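Local coordinates for protein 5,10-methylenetetrahydromethanopterin reductase (Methanopyrus kandleri, PDB 1EZW) that catalyses the reversible reduction of methylenetetrahydromethanopterin to methyltetrahydromethanopterin with reduced coenzyme F420, a step of methanogenesis from carbon dioxide, at residues Ile131-Lys135 with Thr185-Ile189; Ile171-Ala177 with Ile189-Val195. All blocks are in the same frame, centred on the assembly; numbering follows the deposited sequence.

In the fold
Following the chain from the N terminus, the first element of these contacts is helix 127-142, then strand 173-176, helix 180-189 and strand 192-196, all in the (beta/alpha)8 barrel of this luciferase-like family. Contact 1 closes a long loop, 49 residues, by joining the two helices on the outside of the barrel. Contact 2 closes one of 11 residues, mostly helix, by pairing the two strands. Along the chain the contacts cross, because strand 173-176 lies between the helices of contact 1 and its partner 192-196 follows the second of them; they share Ile189. Their centres are about 8 Å apart, and packing such as Lys135 CB on Phe173 CZ at 3.7 Å joins helices to strands.

Contact 1: residues Ile131-Lys135 with Thr185-Ile189; sequences IREVK and TAGEI
Arg132 and Ile189, 7.7 Å apart between CA atoms, mark the nearest backbone approach of two helical segments running nearly parallel (23° between directions, 11.8 Å between axes), and the long side chains of Arg132 and Lys135 span much of the gap. Arg132, its chain extended, forms an end-on, two-pronged salt bridge with Glu188: Arg132 NH1 donates to Glu188 OE2 and NH2 to OE1, each at 3.0 Å. Both bonds are almost straight and lie near the guanidinium plane, yet meet the carboxylate from above its plane, the two planes being 56° apart. Thr185 CG2 sits over one guanidinium face, 3.7 Å above its plane and toward the rim, while a water bridges Arg132 NE and Thr185 OG1, which also bonds Ile181 O. Lys135, with CG anti to the backbone N (chi1 -173°), runs past Ile189 in the opposite direction, and Lys135 NZ donates a hydrogen bond to Ile189 O at 2.8 Å, in the carbonyl plane. A leucine in place of Arg132 would probably leave the Glu188 carboxylate without its paired charge and Thr185 CG2 without the flat group beneath it. Beneath this salt bridge, Ile131 and Thr185 touch Met175 of strand 173-176, and Ile131 reaches Met95 of strand 93-95.

Contact 2: residues Ile171-Ala177 with Ile189-Val195; sequences IPFYMGA and IANGVLV
Four main-chain hydrogen bonds and a weak fifth join Phe173-Ala177 to Asn191-Leu194 in the parallel pairing of a beta-alpha-beta unit of the TIM barrel. Phe173 O takes Asn191 N at 2.8 Å, in its carbonyl plane, and Gly192 N more weakly. Met175 uses both its N and its O toward the same strand: N donates to Gly192 O at 3.0 Å, and O accepts from Leu194 N, which approaches from above the carbonyl plane. Ala177 N then bonds Leu194 O, completing the register of Tyr174 with Gly192, Met175 with Val193 and Gly176 with Leu194. CA-H...O contacts, such as Tyr174 CA to Gly192 O at 3.2 Å, fill in between these bonds.

Two different packing layers flank the pair. On the face bearing Met175 and Val193, the thioether SD of Met175 lies 3.8 Å from Ile189 CD1, crossing that side chain at about a right angle; Ala177 CB meets Val193 CG1, and Ala186 of helix 180-189 packs against both Met175 and Val193. Phe173 CD2 comes against Ala190 CB. On the other face Leu194 CD1 touches Tyr174 CB, while Tyr174 OH bonds Asp225 and its ring meets Trp35 edge-to-face. With chi1 -77° placing CG beside the backbone N, the Tyr174 ring takes Gly192 CA over one face in a CH-pi contact, 3.9 Å from the ring centroid.

Contact 1: residues Ile131-Lys135 with Thr185-Ile189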
ATOM      1  N   ILE A 131     -22.621   7.613 -24.506  1.00 20.45           N
ATOM      2  CA  ILE A 131     -22.647   7.217 -23.098  1.00 21.16           C
ATOM      3  C   ILE A 131     -23.507   5.966 -22.899  1.00 20.78           C
ATOM      4  O   ILE A 131     -23.158   5.075 -22.140  1.00 20.62           O
ATOM      5  CB  ILE A 131     -23.117   8.394 -22.205  1.00 20.61           C
ATOM      6  CG1 ILE A 131     -22.025   9.483 -22.200  1.00 21.79           C
ATOM      7  CG2 ILE A 131     -23.398   7.860 -20.735  1.00 19.33           C
ATOM      8  CD1 ILE A 131     -22.400  10.773 -21.464  1.00 24.29           C
ATOM      9  N   ARG A 132     -24.664   5.880 -23.571  1.00 20.62           N
ATOM     10  CA  ARG A 132     -25.465   4.671 -23.445  1.00 18.60           C
ATOM     11  C   ARG A 132     -24.657   3.445 -23.905  1.00 19.51           C
ATOM     12  O   ARG A 132     -24.758   2.378 -23.307  1.00 19.66           O
ATOM     13  CB  ARG A 132     -26.716   4.770 -24.353  1.00 21.51           C
ATOM     14  CG  ARG A 132     -27.752   5.746 -23.889  1.00 21.93           C
ATOM     15  CD  ARG A 132     -28.842   5.826 -24.990  1.00 25.22           C
ATOM     16  NE  ARG A 132     -29.920   6.734 -24.624  1.00 25.70           N
ATOM     17  CZ  ARG A 132     -30.954   6.408 -23.856  1.00 25.92           C
ATOM     18  NH1 ARG A 132     -31.882   7.330 -23.590  1.00 28.22           N
ATOM     19  NH2 ARG A 132     -31.081   5.183 -23.361  1.00 26.86           N
ATOM     20  N   GLU A 133     -23.915   3.595 -24.993  1.00 18.95           N
ATOM     21  CA  GLU A 133     -23.155   2.473 -25.548  1.00 19.03           C
ATOM     22  C   GLU A 133     -22.009   2.090 -24.631  1.00 20.26           C
ATOM     23  O   GLU A 133     -21.786   0.904 -24.400  1.00 19.85           O
ATOM     24  CB  GLU A 133     -22.627   2.792 -26.947  1.00 19.75           C
ATOM     25  CG  GLU A 133     -23.822   2.984 -27.942  1.00 20.64           C
ATOM     26  CD  GLU A 133     -23.405   3.088 -29.375  1.00 23.63           C
ATOM     27  OE1 GLU A 133     -24.309   3.337 -30.222  1.00 24.82           O
ATOM     28  OE2 GLU A 133     -22.212   2.924 -29.708  1.00 23.07           O
ATOM     29  N   VAL A 134     -21.303   3.081 -24.120  1.00 21.62           N
ATOM     30  CA  VAL A 134     -20.199   2.752 -23.205  1.00 21.33           C
ATOM     31  C   VAL A 134     -20.780   2.029 -22.002  1.00 20.08           C
ATOM     32  O   VAL A 134     -20.176   1.083 -21.485  1.00 19.70           O
ATOM     33  CB  VAL A 134     -19.424   3.988 -22.704  1.00 22.98           C
ATOM     34  CG1 VAL A 134     -18.328   3.532 -21.711  1.00 25.76           C
ATOM     35  CG2 VAL A 134     -18.780   4.688 -23.836  1.00 26.96           C
ATOM     36  N   LYS A 135     -21.944   2.470 -21.509  1.00 19.05           N
ATOM     37  CA  LYS A 135     -22.533   1.773 -20.385  1.00 20.48           C
ATOM     38  C   LYS A 135     -22.796   0.292 -20.720  1.00 21.40           C
ATOM     39  O   LYS A 135     -22.482  -0.605 -19.918  1.00 19.51           O
ATOM     40  CB  LYS A 135     -23.844   2.450 -19.942  1.00 21.00           C
ATOM     41  CG  LYS A 135     -24.340   1.821 -18.662  1.00 21.23           C
ATOM     42  CD  LYS A 135     -25.811   2.087 -18.367  1.00 23.10           C
ATOM     43  CE  LYS A 135     -26.217   1.338 -17.091  1.00 24.09           C
ATOM     44  NZ  LYS A 135     -27.687   1.099 -16.934  1.00 25.09           N
ATOM     45  N   THR A 185     -31.533  11.282 -19.997  1.00 21.07           N
ATOM     46  CA  THR A 185     -30.850  10.005 -20.231  1.00 20.27           C
ATOM     47  C   THR A 185     -30.377   9.391 -18.902  1.00 20.21           C
ATOM     48  O   THR A 185     -30.470   8.188 -18.684  1.00 20.56           O
ATOM     49  CB  THR A 185     -29.630  10.225 -21.158  1.00 21.49           C
ATOM     50  OG1 THR A 185     -30.098  10.786 -22.400  1.00 23.66           O
ATOM     51  CG2 THR A 185     -28.884   8.881 -21.438  1.00 21.02           C
ATOM     52  N   ALA A 186     -29.856  10.235 -18.021  1.00 20.38           N
ATOM     53  CA  ALA A 186     -29.371   9.754 -16.735  1.00 19.69           C
ATOM     54  C   ALA A 186     -30.541   9.193 -15.910  1.00 21.00           C
ATOM     55  O   ALA A 186     -30.422   8.171 -15.268  1.00 21.18           O
ATOM     56  CB  ALA A 186     -28.647  10.910 -15.993  1.00 19.50           C
ATOM     57  N   GLY A 187     -31.712   9.845 -15.962  1.00 20.98           N
ATOM     58  CA  GLY A 187     -32.829   9.305 -15.196  1.00 21.04           C
ATOM     59  C   GLY A 187     -33.261   7.965 -15.758  1.00 19.76           C
ATOM     60  O   GLY A 187     -33.765   7.082 -15.055  1.00 21.22           O
ATOM     61  N   GLU A 188     -33.017   7.761 -17.033  1.00 21.61           N
ATOM     62  CA  GLU A 188     -33.416   6.512 -17.639  1.00 23.45           C
ATOM     63  C   GLU A 188     -32.436   5.366 -17.410  1.00 22.55           C
ATOM     64  O   GLU A 188     -32.849   4.239 -17.145  1.00 23.95           O
ATOM     65  CB  GLU A 188     -33.609   6.687 -19.157  1.00 24.96           C
ATOM     66  CG  GLU A 188     -33.891   5.371 -19.865  1.00 28.58           C
ATOM     67  CD  GLU A 188     -33.935   5.500 -21.389  1.00 30.24           C
ATOM     68  OE1 GLU A 188     -33.654   4.461 -22.047  1.00 31.73           O
ATOM     69  OE2 GLU A 188     -34.247   6.600 -21.919  1.00 31.43           O
ATOM     70  N   ILE A 189     -31.134   5.663 -17.454  1.00 21.87           N
ATOM     71  CA  ILE A 189     -30.170   4.579 -17.389  1.00 20.84           C
ATOM     72  C   ILE A 189     -29.162   4.594 -16.240  1.00 21.06           C
ATOM     73  O   ILE A 189     -28.411   3.631 -16.086  1.00 22.15           O
ATOM     74  CB  ILE A 189     -29.306   4.518 -18.694  1.00 21.43           C
ATOM     75  CG1 ILE A 189     -28.283   5.666 -18.697  1.00 21.34           C
ATOM     76  CG2 ILE A 189     -30.224   4.651 -19.973  1.00 23.37           C
ATOM     77  CD1 ILE A 189     -27.286   5.683 -19.854  1.00 22.35           C
TER
HETATM   78  O   HOH W   1     -30.441   9.621 -24.825  1.00 32.69           O

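Contact 2: residues Ile171-Ala177 with Ile189-Val195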
ATOM      1  N   ILE A 171     -21.894  -2.538  -9.421  1.00 19.16           N
ATOM      2  CA  ILE A 171     -21.143  -1.271  -9.404  1.00 17.38           C
ATOM      3  C   ILE A 171     -22.072  -0.168  -9.881  1.00 18.67           C
ATOM      4  O   ILE A 171     -22.710  -0.295 -10.929  1.00 18.83           O
ATOM      5  CB  ILE A 171     -19.905  -1.329 -10.359  1.00 17.04           C
ATOM      6  CG1 ILE A 171     -18.928  -2.358  -9.807  1.00 17.88           C
ATOM      7  CG2 ILE A 171     -19.235   0.058 -10.453  1.00 19.63           C
ATOM      8  CD1 ILE A 171     -17.618  -2.486 -10.653  1.00 17.20           C
ATOM      9  N   PRO A 172     -22.198   0.918  -9.108  1.00 18.62           N
ATOM     10  CA  PRO A 172     -23.086   2.021  -9.506  1.00 19.96           C
ATOM     11  C   PRO A 172     -22.601   2.807 -10.694  1.00 20.88           C
ATOM     12  O   PRO A 172     -21.417   3.090 -10.824  1.00 19.03           O
ATOM     13  CB  PRO A 172     -23.149   2.914  -8.269  1.00 21.72           C
ATOM     14  CG  PRO A 172     -22.631   2.080  -7.136  1.00 23.54           C
ATOM     15  CD  PRO A 172     -21.572   1.176  -7.802  1.00 20.68           C
ATOM     16  N   PHE A 173     -23.543   3.188 -11.559  1.00 17.69           N
ATOM     17  CA  PHE A 173     -23.229   3.966 -12.725  1.00 18.90           C
ATOM     18  C   PHE A 173     -23.795   5.364 -12.564  1.00 19.86           C
ATOM     19  O   PHE A 173     -25.012   5.546 -12.550  1.00 20.57           O
ATOM     20  CB  PHE A 173     -23.865   3.329 -13.983  1.00 18.13           C
ATOM     21  CG  PHE A 173     -23.491   4.013 -15.266  1.00 19.97           C
ATOM     22  CD1 PHE A 173     -22.204   3.865 -15.824  1.00 17.40           C
ATOM     23  CD2 PHE A 173     -24.425   4.802 -15.943  1.00 20.18           C
ATOM     24  CE1 PHE A 173     -21.857   4.479 -17.025  1.00 19.91           C
ATOM     25  CE2 PHE A 173     -24.080   5.426 -17.151  1.00 19.62           C
ATOM     26  CZ  PHE A 173     -22.810   5.274 -17.702  1.00 20.39           C
ATOM     27  N   TYR A 174     -22.928   6.353 -12.413  1.00 17.50           N
ATOM     28  CA  TYR A 174     -23.385   7.738 -12.302  1.00 18.26           C
ATOM     29  C   TYR A 174     -23.069   8.483 -13.585  1.00 19.56           C
ATOM     30  O   TYR A 174     -21.998   8.327 -14.159  1.00 17.63           O
ATOM     31  CB  TYR A 174     -22.638   8.460 -11.145  1.00 18.35           C
ATOM     32  CG  TYR A 174     -23.132   8.121  -9.766  1.00 15.68           C
ATOM     33  CD1 TYR A 174     -23.023   6.830  -9.241  1.00 18.52           C
ATOM     34  CD2 TYR A 174     -23.722   9.107  -8.970  1.00 17.19           C
ATOM     35  CE1 TYR A 174     -23.484   6.522  -7.965  1.00 20.60           C
ATOM     36  CE2 TYR A 174     -24.202   8.819  -7.680  1.00 17.63           C
ATOM     37  CZ  TYR A 174     -24.079   7.517  -7.182  1.00 19.02           C
ATOM     38  OH  TYR A 174     -24.527   7.124  -5.953  1.00 20.55           O
ATOM     39  N   MET A 175     -23.993   9.316 -14.057  1.00 17.44           N
ATOM     40  CA  MET A 175     -23.743  10.086 -15.245  1.00 19.23           C
ATOM     41  C   MET A 175     -23.632  11.572 -14.982  1.00 21.42           C
ATOM     42  O   MET A 175     -24.460  12.129 -14.263  1.00 21.66           O
ATOM     43  CB  MET A 175     -24.915   9.918 -16.208  1.00 21.58           C
ATOM     44  CG  MET A 175     -24.753   8.829 -17.155  1.00 24.19           C
ATOM     45  SD  MET A 175     -26.184   8.948 -18.338  1.00 25.62           S
ATOM     46  CE  MET A 175     -26.056  10.165 -19.042  1.00 17.40           C
ATOM     47  N   GLY A 176     -22.645  12.220 -15.572  1.00 20.79           N
ATOM     48  CA  GLY A 176     -22.568  13.659 -15.439  1.00 22.03           C
ATOM     49  C   GLY A 176     -23.690  14.222 -16.325  1.00 23.20           C
ATOM     50  O   GLY A 176     -23.954  13.693 -17.406  1.00 23.87           O
ATOM     51  N   ALA A 177     -24.364  15.275 -15.886  1.00 22.64           N
ATOM     52  CA  ALA A 177     -25.451  15.828 -16.715  1.00 24.60           C
ATOM     53  C   ALA A 177     -25.672  17.280 -16.404  1.00 26.43           C
ATOM     54  O   ALA A 177     -25.721  17.664 -15.246  1.00 27.88           O
ATOM     55  CB  ALA A 177     -26.763  15.050 -16.457  1.00 22.68           C
ATOM     56  N   ILE A 189     -31.134   5.663 -17.454  1.00 21.87           N
ATOM     57  CA  ILE A 189     -30.170   4.579 -17.389  1.00 20.84           C
ATOM     58  C   ILE A 189     -29.162   4.594 -16.240  1.00 21.06           C
ATOM     59  O   ILE A 189     -28.411   3.631 -16.086  1.00 22.15           O
ATOM     60  CB  ILE A 189     -29.306   4.518 -18.694  1.00 21.43           C
ATOM     61  CG1 ILE A 189     -28.283   5.666 -18.697  1.00 21.34           C
ATOM     62  CG2 ILE A 189     -30.224   4.651 -19.973  1.00 23.37           C
ATOM     63  CD1 ILE A 189     -27.286   5.683 -19.854  1.00 22.35           C
ATOM     64  N   ALA A 190     -29.174   5.643 -15.433  1.00 20.58           N
ATOM     65  CA  ALA A 190     -28.157   5.699 -14.372  1.00 20.63           C
ATOM     66  C   ALA A 190     -28.614   5.440 -12.951  1.00 21.43           C
ATOM     67  O   ALA A 190     -29.785   5.653 -12.601  1.00 21.52           O
ATOM     68  CB  ALA A 190     -27.461   7.065 -14.448  1.00 18.47           C
ATOM     69  N   ASN A 191     -27.682   4.995 -12.096  1.00 17.86           N
ATOM     70  CA  ASN A 191     -27.993   4.841 -10.672  1.00 19.51           C
ATOM     71  C   ASN A 191     -27.912   6.203  -9.982  1.00 18.84           C
ATOM     72  O   ASN A 191     -28.423   6.376  -8.896  1.00 20.37           O
ATOM     73  CB  ASN A 191     -26.957   3.935 -10.010  1.00 18.98           C
ATOM     74  CG  ASN A 191     -27.100   2.523 -10.462  1.00 20.93           C
ATOM     75  OD1 ASN A 191     -28.149   1.897 -10.219  1.00 24.00           O
ATOM     76  ND2 ASN A 191     -26.096   2.001 -11.126  1.00 19.21           N
ATOM     77  N   GLY A 192     -27.219   7.132 -10.618  1.00 19.31           N
ATOM     78  CA  GLY A 192     -27.084   8.467 -10.067  1.00 19.60           C
ATOM     79  C   GLY A 192     -26.709   9.497 -11.105  1.00 19.13           C
ATOM     80  O   GLY A 192     -26.299   9.162 -12.221  1.00 18.86           O
ATOM     81  N   VAL A 193     -26.836  10.769 -10.735  1.00 19.14           N
ATOM     82  CA  VAL A 193     -26.533  11.853 -11.631  1.00 19.92           C
ATOM     83  C   VAL A 193     -25.614  12.851 -10.941  1.00 21.99           C
ATOM     84  O   VAL A 193     -25.869  13.269  -9.818  1.00 22.29           O
ATOM     85  CB  VAL A 193     -27.848  12.587 -12.056  1.00 22.94           C
ATOM     86  CG1 VAL A 193     -27.556  13.544 -13.238  1.00 22.73           C
ATOM     87  CG2 VAL A 193     -28.924  11.568 -12.397  1.00 24.24           C
ATOM     88  N   LEU A 194     -24.530  13.225 -11.608  1.00 19.69           N
ATOM     89  CA  LEU A 194     -23.593  14.201 -11.065  1.00 20.69           C
ATOM     90  C   LEU A 194     -23.871  15.511 -11.762  1.00 21.67           C
ATOM     91  O   LEU A 194     -23.607  15.687 -12.966  1.00 21.03           O
ATOM     92  CB  LEU A 194     -22.143  13.741 -11.343  1.00 21.39           C
ATOM     93  CG  LEU A 194     -21.823  12.392 -10.689  1.00 24.73           C
ATOM     94  CD1 LEU A 194     -20.498  11.822 -11.246  1.00 24.27           C
ATOM     95  CD2 LEU A 194     -21.730  12.571  -9.190  1.00 27.37           C
ATOM     96  N   VAL A 195     -24.462  16.434 -11.010  1.00 20.08           N
ATOM     97  CA  VAL A 195     -24.799  17.745 -11.543  1.00 22.94           C
ATOM     98  C   VAL A 195     -23.867  18.804 -10.978  1.00 22.97           C
ATOM     99  O   VAL A 195     -23.772  18.961  -9.767  1.00 21.65           O
ATOM    100  CB  VAL A 195     -26.258  18.083 -11.174  1.00 22.91           C
ATOM    101  CG1 VAL A 195     -26.645  19.468 -11.731  1.00 24.50           C
ATOM    102  CG2 VAL A 195     -27.166  17.004 -11.702  1.00 24.18           C
TER